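Local coordinates for protein 3-hydroxyisobutyrate dehydrogenase (Thermus thermophilus, PDB 2CVZ) that probably catalyses the NADP-dependent oxidation of 3-hydroxyisobutyrate, a step of valine catabolism, and binds NADPH in a Rossmann-like domain, at residues C[88-98]-C[158-166]; C[109-117]-C[128-139]. All blocks are in the same frame, centred on the assembly; numbering follows the deposited sequence.

Contact 1: residues C[88-98]-C[158-166]; sequences DATSGEPEASR and VGAGHAVKA. With NDP (NADPH dihydro-nicotinamide-adenine-dinucleotide phosphate), chain G.
P94 and G159 bring the two backbones to 4.0 Å between their CA atoms, where helices 94-98 and 160-166 begin and run nearly antiparallel, their axes 160° apart and 9.2 Å at closest approach. A CB on G159 would sit tight against R98 CZ, and the backbone angles would press it on the carbonyl O of V158, which by itself calls for glycine. H162 is the main side chain: CG set beside its own backbone N (chi1 -70°) lays one ring face against E93 N and G92 CA, the latter 3.7 Å from the centroid in a CH-pi contact, while T90 O meets CE1 at the ring edge, 3.0 Å away. D88 crosses the ring at about a right angle, OD2 near its plane, and Y111 OH bonds to both D88 OD2 and H162 NE2; D88 OD1 closes an Asx turn with T90 N. A water donating to G92 O and H162 O bridges the main chains. S97 OG donates to E93 O at 2.7 Å from above the carbonyl plane. P94 CG rests on G159 O and, 4.2 Å away, on A163 CB. The extended R98 chain slides past V158; a salt bridge from NH1 to E95 OE1 (2.6 Å) holds its end, and a second water donates to V158 O and accepts only a weak bond from R98 NE. The turn after strand 85-88 gives S91 N to NADPH O3D, on the nicotinamide ribose (3.1 Å, 165° at the hydrogen), and K165 passes CE beside S91 OG toward the nicotinamide, NZ bonding V116 O and N169 OD1. Packed on the start of helix 160-188, this turn joins the cofactor domain to the helical part; helix 66-76 packs on D88 and T90, helix 229-243 on S91 and P94, strand 110-117 on H162 and strand 149-156 on A160.

Contact 2: residues C[109-117]-C[128-139]; sequences VTYLDAPVS and LTVMLGGPEEAV
L112 packs its two methyls against the turn into helix 136-139: CD2 meets G134 CA at 3.4 Å and P135 CD beside it, while CD1 faces A138 CB, which T110 CG2 also touches. Cutting L112 back to an alanine removes both methyls and would probably open a gap beside P135 CD and A138 CB. A114 CB presses tightly on L132 CD1 (3.4 Å), and V116 and V130 lie side by side, pointing the same way. M131, a selenomethionine, has CG between its backbone N and carbonyl carbon (chi1 45°), which sets that atom against P115 CG. Backbone bonds flank this packing: D113 and G133 exchange a pair, G133 N to D113 O at 2.9 Å, and S117 and T129 another, with T129 N to S117 O almost straight (179°). Between them M131 N reaches P115 O only weakly, at 3.3 Å. D113 turns its carboxylate to the N-terminal end of helix 160-188, OD1 accepting from H162 N and OD2 from N of the N-cap residue G159. The antiparallel pairing is thus backbone-held and apolar within, while the polar ends of D113, S117 and T129 serve other partners, the last two S204 and A202 of the second subunit.

In the fold
Contact 2 is nested along the chain inside the loop that contact 1 closes, and their centres lie 9 Å apart. Strand 85-88 delivers the chain to contact 1, helix 94-105 carries it on to strand 110-117, and strand 128-133 continues the same mixed sheet, to whose last strand, 149-156, helix 160-188 is joined. The two contacts meet directly: D88 O lies 2.7 Å from A114 N, a probable hydrogen bond, and G161 N is 2.8 Å from D113 OD1. Contact 1 joins the turn after strand 85-88 to the start of the long helix leading to the C-terminal helices, beside the NADPH, and residues of both contacts line that pocket and touch the second subunit.

Contact 1: residues C[88-98]-C[158-166]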
loop_
_atom_site.group_PDB
_atom_site.type_symbol
_atom_site.label_atom_id
_atom_site.label_comp_id
_atom_site.label_asym_id
_atom_site.label_seq_id
_atom_site.Cartn_x
_atom_site.Cartn_y
_atom_site.Cartn_z
ATOM N N ASP C 88 -16.168 -28.787 -12.488
ATOM C CA ASP C 88 -14.846 -28.189 -12.608
ATOM C C ASP C 88 -14.262 -27.709 -11.279
ATOM O O ASP C 88 -14.673 -26.677 -10.746
ATOM C CB ASP C 88 -14.918 -27.036 -13.612
ATOM C CG ASP C 88 -13.559 -26.475 -13.955
ATOM O OD1 ASP C 88 -12.556 -27.194 -13.769
ATOM O OD2 ASP C 88 -13.499 -25.318 -14.428
ATOM N N ALA C 89 -13.294 -28.465 -10.760
ATOM C CA ALA C 89 -12.643 -28.148 -9.492
ATOM C C ALA C 89 -11.453 -27.209 -9.670
ATOM O O ALA C 89 -10.738 -26.906 -8.713
ATOM C CB ALA C 89 -12.197 -29.439 -8.794
ATOM N N THR C 90 -11.234 -26.761 -10.901
ATOM C CA THR C 90 -10.153 -25.827 -11.185
ATOM C C THR C 90 -10.513 -24.511 -10.501
ATOM O O THR C 90 -11.692 -24.191 -10.365
ATOM C CB THR C 90 -10.047 -25.531 -12.703
ATOM O OG1 THR C 90 -9.795 -26.743 -13.422
ATOM C CG2 THR C 90 -8.932 -24.526 -12.982
ATOM N N SER C 91 -9.513 -23.765 -10.040
ATOM C CA SER C 91 -9.791 -22.455 -9.463
ATOM C C SER C 91 -9.783 -21.608 -10.733
ATOM O O SER C 91 -8.735 -21.120 -11.165
ATOM C CB SER C 91 -8.674 -22.023 -8.512
ATOM O OG SER C 91 -8.703 -22.793 -7.323
ATOM N N GLY C 92 -10.957 -21.468 -11.343
ATOM C CA GLY C 92 -11.060 -20.743 -12.596
ATOM C C GLY C 92 -11.617 -19.334 -12.589
ATOM O O GLY C 92 -11.893 -18.757 -11.541
ATOM N N GLU C 93 -11.773 -18.791 -13.792
ATOM C CA GLU C 93 -12.280 -17.439 -14.000
ATOM C C GLU C 93 -13.791 -17.453 -14.195
ATOM O O GLU C 93 -14.311 -18.187 -15.035
ATOM C CB GLU C 93 -11.614 -16.822 -15.231
ATOM C CG GLU C 93 -10.111 -16.664 -15.116
ATOM C CD GLU C 93 -9.477 -16.227 -16.420
ATOM O OE1 GLU C 93 -10.030 -15.319 -17.075
ATOM O OE2 GLU C 93 -8.422 -16.787 -16.789
ATOM N N PRO C 94 -14.516 -16.633 -13.421
ATOM C CA PRO C 94 -15.976 -16.563 -13.517
ATOM C C PRO C 94 -16.530 -16.366 -14.927
ATOM O O PRO C 94 -17.327 -17.175 -15.403
ATOM C CB PRO C 94 -16.322 -15.401 -12.589
ATOM C CG PRO C 94 -15.280 -15.522 -11.522
ATOM C CD PRO C 94 -14.024 -15.761 -12.339
ATOM N N GLU C 95 -16.106 -15.301 -15.598
ATOM C CA GLU C 95 -16.606 -15.012 -16.940
ATOM C C GLU C 95 -16.253 -16.066 -17.988
ATOM O O GLU C 95 -17.123 -16.521 -18.732
ATOM C CB GLU C 95 -16.116 -13.637 -17.406
ATOM C CG GLU C 95 -16.978 -13.036 -18.501
ATOM C CD GLU C 95 -18.456 -13.038 -18.132
ATOM O OE1 GLU C 95 -18.798 -12.532 -17.039
ATOM O OE2 GLU C 95 -19.274 -13.546 -18.931
ATOM N N ALA C 96 -14.984 -16.456 -18.051
ATOM C CA ALA C 96 -14.561 -17.459 -19.020
ATOM C C ALA C 96 -15.300 -18.770 -18.769
ATOM O O ALA C 96 -15.588 -19.521 -19.701
ATOM C CB ALA C 96 -13.058 -17.679 -18.927
ATOM N N SER C 97 -15.610 -19.040 -17.506
ATOM C CA SER C 97 -16.312 -20.265 -17.158
ATOM C C SER C 97 -17.760 -20.207 -17.615
ATOM O O SER C 97 -18.328 -21.226 -18.001
ATOM C CB SER C 97 -16.238 -20.512 -15.649
ATOM O OG SER C 97 -14.901 -20.781 -15.255
ATOM N N ARG C 98 -18.358 -19.018 -17.577
ATOM C CA ARG C 98 -19.746 -18.869 -18.014
ATOM C C ARG C 98 -19.856 -19.153 -19.508
ATOM O O ARG C 98 -20.799 -19.801 -19.956
ATOM C CB ARG C 98 -20.267 -17.459 -17.740
ATOM C CG ARG C 98 -20.369 -17.097 -16.279
ATOM C CD ARG C 98 -21.200 -15.838 -16.103
ATOM N NE ARG C 98 -21.118 -15.320 -14.742
ATOM C CZ ARG C 98 -20.114 -14.581 -14.281
ATOM N NH1 ARG C 98 -19.100 -14.260 -15.072
ATOM N NH2 ARG C 98 -20.125 -14.165 -13.022
ATOM N N VAL C 158 -23.453 -20.185 -12.209
ATOM C CA VAL C 158 -22.125 -20.466 -12.750
ATOM C C VAL C 158 -21.213 -19.255 -12.582
ATOM O O VAL C 158 -21.592 -18.132 -12.922
ATOM C CB VAL C 158 -22.196 -20.831 -14.250
ATOM C CG1 VAL C 158 -20.786 -20.955 -14.832
ATOM C CG2 VAL C 158 -22.957 -22.136 -14.429
ATOM N N GLY C 159 -20.014 -19.492 -12.053
ATOM C CA GLY C 159 -19.060 -18.417 -11.853
ATOM C C GLY C 159 -18.951 -17.963 -10.410
ATOM O O GLY C 159 -17.892 -17.509 -9.977
ATOM N N ALA C 160 -20.041 -18.093 -9.661
ATOM C CA ALA C 160 -20.059 -17.681 -8.261
ATOM C C ALA C 160 -19.103 -18.511 -7.414
ATOM O O ALA C 160 -18.532 -18.013 -6.448
ATOM C CB ALA C 160 -21.473 -17.779 -7.701
ATOM N N GLY C 161 -18.940 -19.781 -7.773
ATOM C CA GLY C 161 -18.039 -20.643 -7.027
ATOM C C GLY C 161 -16.606 -20.176 -7.196
ATOM O O GLY C 161 -15.865 -20.048 -6.222
ATOM N N HIS C 162 -16.216 -19.917 -8.441
ATOM C CA HIS C 162 -14.866 -19.452 -8.736
ATOM C C HIS C 162 -14.603 -18.113 -8.058
ATOM O O HIS C 162 -13.493 -17.846 -7.602
ATOM C CB HIS C 162 -14.668 -19.288 -10.246
ATOM C CG HIS C 162 -14.636 -20.581 -10.999
ATOM N ND1 HIS C 162 -13.898 -21.668 -10.582
ATOM C CD2 HIS C 162 -15.226 -20.950 -12.161
ATOM C CE1 HIS C 162 -14.034 -22.651 -11.454
ATOM N NE2 HIS C 162 -14.836 -22.243 -12.421
ATOM N N ALA C 163 -15.628 -17.273 -7.997
ATOM C CA ALA C 163 -15.501 -15.961 -7.375
ATOM C C ALA C 163 -15.225 -16.080 -5.881
ATOM O O ALA C 163 -14.329 -15.420 -5.355
ATOM C CB ALA C 163 -16.765 -15.147 -7.611
ATOM N N VAL C 164 -15.998 -16.919 -5.195
ATOM C CA VAL C 164 -15.801 -17.107 -3.763
ATOM C C VAL C 164 -14.431 -17.720 -3.492
ATOM O O VAL C 164 -13.766 -17.371 -2.515
ATOM C CB VAL C 164 -16.896 -18.016 -3.160
ATOM C CG1 VAL C 164 -16.580 -18.322 -1.705
ATOM C CG2 VAL C 164 -18.248 -17.329 -3.266
ATOM N N LYS C 165 -14.009 -18.632 -4.361
ATOM C CA LYS C 165 -12.710 -19.276 -4.201
ATOM C C LYS C 165 -11.596 -18.243 -4.311
ATOM O O LYS C 165 -10.667 -18.237 -3.509
ATOM C CB LYS C 165 -12.511 -20.367 -5.261
ATOM C CG LYS C 165 -11.104 -20.983 -5.288
ATOM C CD LYS C 165 -10.705 -21.605 -3.945
ATOM C CE LYS C 165 -9.302 -22.204 -4.010
ATOM N NZ LYS C 165 -8.831 -22.706 -2.684
ATOM N N ALA C 166 -11.698 -17.368 -5.306
ATOM C CA ALA C 166 -10.689 -16.336 -5.513
ATOM C C ALA C 166 -10.582 -15.421 -4.302
ATOM O O ALA C 166 -9.483 -15.099 -3.851
ATOM C CB ALA C 166 -11.016 -15.519 -6.766
HETATM P PA NDP G . -0.622 -29.274 -10.341
HETATM O O1A NDP G . -0.145 -30.211 -9.359
HETATM O O2A NDP G . 0.264 -28.267 -11.025
HETATM O O5B NDP G . -1.392 -30.177 -11.470
HETATM C C5B NDP G . -1.952 -29.543 -12.626
HETATM C C4B NDP G . -2.566 -30.702 -13.399
HETATM O O4B NDP G . -3.109 -30.119 -14.615
HETATM C C3B NDP G . -1.659 -31.819 -13.802
HETATM O O3B NDP G . -2.392 -33.070 -13.742
HETATM C C2B NDP G . -1.290 -31.523 -15.204
HETATM O O2B NDP G . -0.799 -32.589 -16.020
HETATM C C1B NDP G . -2.537 -30.851 -15.687
HETATM N N9A NDP G . -2.289 -29.959 -16.853
HETATM C C8A NDP G . -1.494 -28.790 -16.919
HETATM N N7A NDP G . -1.525 -28.268 -18.130
HETATM C C5A NDP G . -2.333 -29.077 -18.880
HETATM C C6A NDP G . -2.764 -29.064 -20.226
HETATM N N6A NDP G . -2.360 -28.098 -21.052
HETATM N N1A NDP G . -3.592 -30.043 -20.670
HETATM C C2A NDP G . -3.998 -31.021 -19.829
HETATM N N3A NDP G . -3.650 -31.124 -18.542
HETATM C C4A NDP G . -2.806 -30.110 -18.121
HETATM O O3 NDP G . -1.851 -28.467 -9.779
HETATM P PN NDP G . -2.698 -28.423 -8.426
HETATM O O1N NDP G . -1.768 -28.049 -7.356
HETATM O O2N NDP G . -3.397 -29.751 -8.404
HETATM O O5D NDP G . -3.782 -27.313 -8.798
HETATM C C5D NDP G . -4.799 -27.529 -9.831
HETATM C C4D NDP G . -5.945 -26.506 -9.561
HETATM O O4D NDP G . -6.345 -26.658 -8.202
HETATM C C3D NDP G . -5.464 -25.056 -9.680
HETATM O O3D NDP G . -6.494 -24.273 -10.300
HETATM C C2D NDP G . -5.151 -24.647 -8.266
HETATM O O2D NDP G . -5.134 -23.233 -8.170
HETATM C C1D NDP G . -6.359 -25.385 -7.551
HETATM N N1N NDP G . -6.167 -25.631 -6.089
HETATM C C2N NDP G . -4.889 -26.066 -5.640
HETATM C C3N NDP G . -4.756 -26.307 -4.211
HETATM C C7N NDP G . -3.477 -26.767 -3.660
HETATM O O7N NDP G . -3.188 -26.689 -2.448
HETATM N N7N NDP G . -2.552 -27.320 -4.467
HETATM C C4N NDP G . -5.869 -26.101 -3.383
HETATM C C5N NDP G . -7.084 -25.683 -3.843
HETATM C C6N NDP G . -7.237 -25.448 -5.195
HETATM P P2B NDP G . 0.658 -33.127 -15.968
HETATM O O1X NDP G . 0.841 -33.698 -17.317
HETATM O O2X NDP G . 0.751 -34.135 -14.876
HETATM O O3X NDP G . 1.625 -31.971 -15.718
HETATM O O HOH W 1 -11.234 -19.201 -8.744
HETATM O O HOH W 2 -23.763 -17.078 -14.325
#

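Contact 2: residues C[109-117]-C[128-139]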
loop_
_atom_site.group_PDB
_atom_site.type_symbol
_atom_site.label_atom_id
_atom_site.label_comp_id
_atom_site.label_asym_id
_atom_site.label_seq_id
_atom_site.Cartn_x
_atom_site.Cartn_y
_atom_site.Cartn_z
ATOM N N VAL C 109 -24.568 -30.755 -22.034
ATOM C CA VAL C 109 -23.719 -30.944 -20.860
ATOM C C VAL C 109 -23.878 -29.772 -19.897
ATOM O O VAL C 109 -23.838 -28.612 -20.308
ATOM C CB VAL C 109 -22.232 -31.060 -21.261
ATOM C CG1 VAL C 109 -21.360 -31.166 -20.018
ATOM C CG2 VAL C 109 -22.032 -32.277 -22.149
ATOM N N THR C 110 -24.055 -30.080 -18.618
ATOM C CA THR C 110 -24.230 -29.049 -17.602
ATOM C C THR C 110 -22.954 -28.806 -16.805
ATOM O O THR C 110 -22.485 -29.679 -16.071
ATOM C CB THR C 110 -25.360 -29.422 -16.632
ATOM O OG1 THR C 110 -26.578 -29.587 -17.370
ATOM C CG2 THR C 110 -25.551 -28.333 -15.584
ATOM N N TYR C 111 -22.399 -27.607 -16.964
ATOM C CA TYR C 111 -21.175 -27.212 -16.276
ATOM C C TYR C 111 -21.482 -26.607 -14.912
ATOM O O TYR C 111 -22.474 -25.894 -14.737
ATOM C CB TYR C 111 -20.411 -26.182 -17.112
ATOM C CG TYR C 111 -19.170 -25.614 -16.444
ATOM C CD1 TYR C 111 -17.911 -26.171 -16.675
ATOM C CD2 TYR C 111 -19.254 -24.511 -15.587
ATOM C CE1 TYR C 111 -16.764 -25.641 -16.076
ATOM C CE2 TYR C 111 -18.114 -23.976 -14.982
ATOM C CZ TYR C 111 -16.875 -24.543 -15.233
ATOM O OH TYR C 111 -15.747 -24.002 -14.659
ATOM N N LEU C 112 -20.613 -26.895 -13.952
ATOM C CA LEU C 112 -20.743 -26.367 -12.601
ATOM C C LEU C 112 -19.346 -26.039 -12.114
ATOM O O LEU C 112 -18.448 -26.873 -12.226
ATOM C CB LEU C 112 -21.353 -27.411 -11.662
ATOM C CG LEU C 112 -22.796 -27.858 -11.899
ATOM C CD1 LEU C 112 -23.155 -28.948 -10.908
ATOM C CD2 LEU C 112 -23.730 -26.672 -11.746
ATOM N N ASP C 113 -19.130 -24.826 -11.612
ATOM C CA ASP C 113 -17.807 -24.534 -11.089
ATOM C C ASP C 113 -17.810 -25.069 -9.668
ATOM O O ASP C 113 -18.717 -24.787 -8.885
ATOM C CB ASP C 113 -17.453 -23.031 -11.123
ATOM C CG ASP C 113 -18.623 -22.115 -10.813
ATOM O OD1 ASP C 113 -18.395 -21.089 -10.135
ATOM O OD2 ASP C 113 -19.752 -22.386 -11.266
ATOM N N ALA C 114 -16.809 -25.880 -9.350
ATOM C CA ALA C 114 -16.720 -26.473 -8.029
ATOM C C ALA C 114 -15.311 -26.420 -7.455
ATOM O O ALA C 114 -14.740 -27.450 -7.089
ATOM C CB ALA C 114 -17.212 -27.918 -8.084
ATOM N N PRO C 115 -14.724 -25.214 -7.375
ATOM C CA PRO C 115 -13.371 -25.092 -6.823
ATOM C C PRO C 115 -13.365 -25.568 -5.372
ATOM O O PRO C 115 -14.413 -25.619 -4.722
ATOM C CB PRO C 115 -13.063 -23.601 -6.973
ATOM C CG PRO C 115 -14.419 -22.961 -6.915
ATOM C CD PRO C 115 -15.265 -23.895 -7.751
ATOM N N VAL C 116 -12.190 -25.907 -4.852
ATOM C CA VAL C 116 -12.118 -26.424 -3.493
ATOM C C VAL C 116 -11.068 -25.770 -2.606
ATOM O O VAL C 116 -10.217 -25.018 -3.071
ATOM C CB VAL C 116 -11.835 -27.943 -3.526
ATOM C CG1 VAL C 116 -12.941 -28.667 -4.292
ATOM C CG2 VAL C 116 -10.491 -28.201 -4.197
ATOM N N SER C 117 -11.146 -26.068 -1.314
ATOM C CA SER C 117 -10.185 -25.558 -0.352
ATOM C C SER C 117 -9.910 -26.654 0.664
ATOM O O SER C 117 -10.808 -27.418 1.018
ATOM C CB SER C 117 -10.719 -24.316 0.356
ATOM O OG SER C 117 -9.705 -23.753 1.174
ATOM N N LEU C 128 -12.320 -31.981 1.735
ATOM C CA LEU C 128 -12.305 -30.696 1.050
ATOM C C LEU C 128 -13.624 -29.942 1.154
ATOM O O LEU C 128 -14.700 -30.541 1.254
ATOM C CB LEU C 128 -11.967 -30.889 -0.431
ATOM C CG LEU C 128 -10.564 -31.391 -0.769
ATOM C CD1 LEU C 128 -10.484 -31.673 -2.261
ATOM C CD2 LEU C 128 -9.523 -30.355 -0.354
ATOM N N THR C 129 -13.524 -28.616 1.137
ATOM C CA THR C 129 -14.699 -27.754 1.170
ATOM C C THR C 129 -14.937 -27.389 -0.290
ATOM O O THR C 129 -14.002 -27.029 -1.003
ATOM C CB THR C 129 -14.438 -26.467 1.978
ATOM O OG1 THR C 129 -14.300 -26.795 3.365
ATOM C CG2 THR C 129 -15.587 -25.486 1.810
ATOM N N VAL C 130 -16.182 -27.497 -0.738
ATOM C CA VAL C 130 -16.508 -27.191 -2.122
ATOM C C VAL C 130 -17.521 -26.059 -2.223
ATOM O O VAL C 130 -18.512 -26.040 -1.500
ATOM C CB VAL C 130 -17.099 -28.430 -2.844
ATOM C CG1 VAL C 130 -17.418 -28.088 -4.298
ATOM C CG2 VAL C 130 -16.116 -29.591 -2.781
HETATM N N MSE C 131 -17.260 -25.119 -3.127
HETATM C CA MSE C 131 -18.163 -23.996 -3.356
HETATM C C MSE C 131 -18.712 -24.156 -4.770
HETATM O O MSE C 131 -18.001 -23.934 -5.753
HETATM C CB MSE C 131 -17.417 -22.663 -3.190
HETATM C CG MSE C 131 -16.050 -22.597 -3.859
HETATM SE SE MSE C 131 -14.665 -21.871 -2.694
HETATM C CE MSE C 131 -14.213 -23.495 -1.747
ATOM N N LEU C 132 -19.977 -24.564 -4.862
ATOM C CA LEU C 132 -20.627 -24.801 -6.150
ATOM C C LEU C 132 -21.318 -23.600 -6.764
ATOM O O LEU C 132 -21.955 -22.808 -6.073
ATOM C CB LEU C 132 -21.670 -25.921 -6.038
ATOM C CG LEU C 132 -21.268 -27.374 -5.781
ATOM C CD1 LEU C 132 -20.379 -27.878 -6.908
ATOM C CD2 LEU C 132 -20.564 -27.469 -4.449
ATOM N N GLY C 133 -21.192 -23.499 -8.082
ATOM C CA GLY C 133 -21.828 -22.436 -8.833
ATOM C C GLY C 133 -22.579 -23.093 -9.977
ATOM O O GLY C 133 -21.989 -23.836 -10.764
ATOM N N GLY C 134 -23.882 -22.841 -10.063
ATOM C CA GLY C 134 -24.672 -23.433 -11.127
ATOM C C GLY C 134 -26.125 -23.637 -10.738
ATOM O O GLY C 134 -26.543 -23.179 -9.676
ATOM N N PRO C 135 -26.922 -24.319 -11.580
ATOM C CA PRO C 135 -28.345 -24.586 -11.326
ATOM C C PRO C 135 -28.586 -25.460 -10.095
ATOM O O PRO C 135 -27.843 -26.409 -9.837
ATOM C CB PRO C 135 -28.806 -25.275 -12.612
ATOM C CG PRO C 135 -27.873 -24.726 -13.652
ATOM C CD PRO C 135 -26.547 -24.760 -12.934
ATOM N N GLU C 136 -29.638 -25.144 -9.349
ATOM C CA GLU C 136 -29.986 -25.894 -8.145
ATOM C C GLU C 136 -30.207 -27.375 -8.445
ATOM O O GLU C 136 -29.805 -28.243 -7.668
ATOM C CB GLU C 136 -31.257 -25.320 -7.518
ATOM C CG GLU C 136 -31.228 -23.818 -7.318
ATOM C CD GLU C 136 -32.465 -23.309 -6.610
ATOM O OE1 GLU C 136 -33.583 -23.595 -7.091
ATOM O OE2 GLU C 136 -32.318 -22.624 -5.575
ATOM N N GLU C 137 -30.855 -27.653 -9.570
ATOM C CA GLU C 137 -31.141 -29.024 -9.975
ATOM C C GLU C 137 -29.864 -29.824 -10.204
ATOM O O GLU C 137 -29.744 -30.964 -9.752
ATOM C CB GLU C 137 -31.997 -29.030 -11.246
ATOM C CG GLU C 137 -33.368 -28.380 -11.070
ATOM C CD GLU C 137 -33.305 -26.862 -10.939
ATOM O OE1 GLU C 137 -34.324 -26.264 -10.527
ATOM O OE2 GLU C 137 -32.250 -26.266 -11.255
ATOM N N ALA C 138 -28.909 -29.224 -10.909
ATOM C CA ALA C 138 -27.640 -29.888 -11.184
ATOM C C ALA C 138 -26.871 -30.109 -9.886
ATOM O O ALA C 138 -26.296 -31.174 -9.670
ATOM C CB ALA C 138 -26.809 -29.054 -12.152
ATOM N N VAL C 139 -26.867 -29.100 -9.021
ATOM C CA VAL C 139 -26.164 -29.202 -7.745
ATOM C C VAL C 139 -26.648 -30.408 -6.946
ATOM O O VAL C 139 -25.847 -31.186 -6.430
ATOM C CB VAL C 139 -26.357 -27.927 -6.893
ATOM C CG1 VAL C 139 -25.804 -28.144 -5.495
ATOM C CG2 VAL C 139 -25.654 -26.751 -7.557
#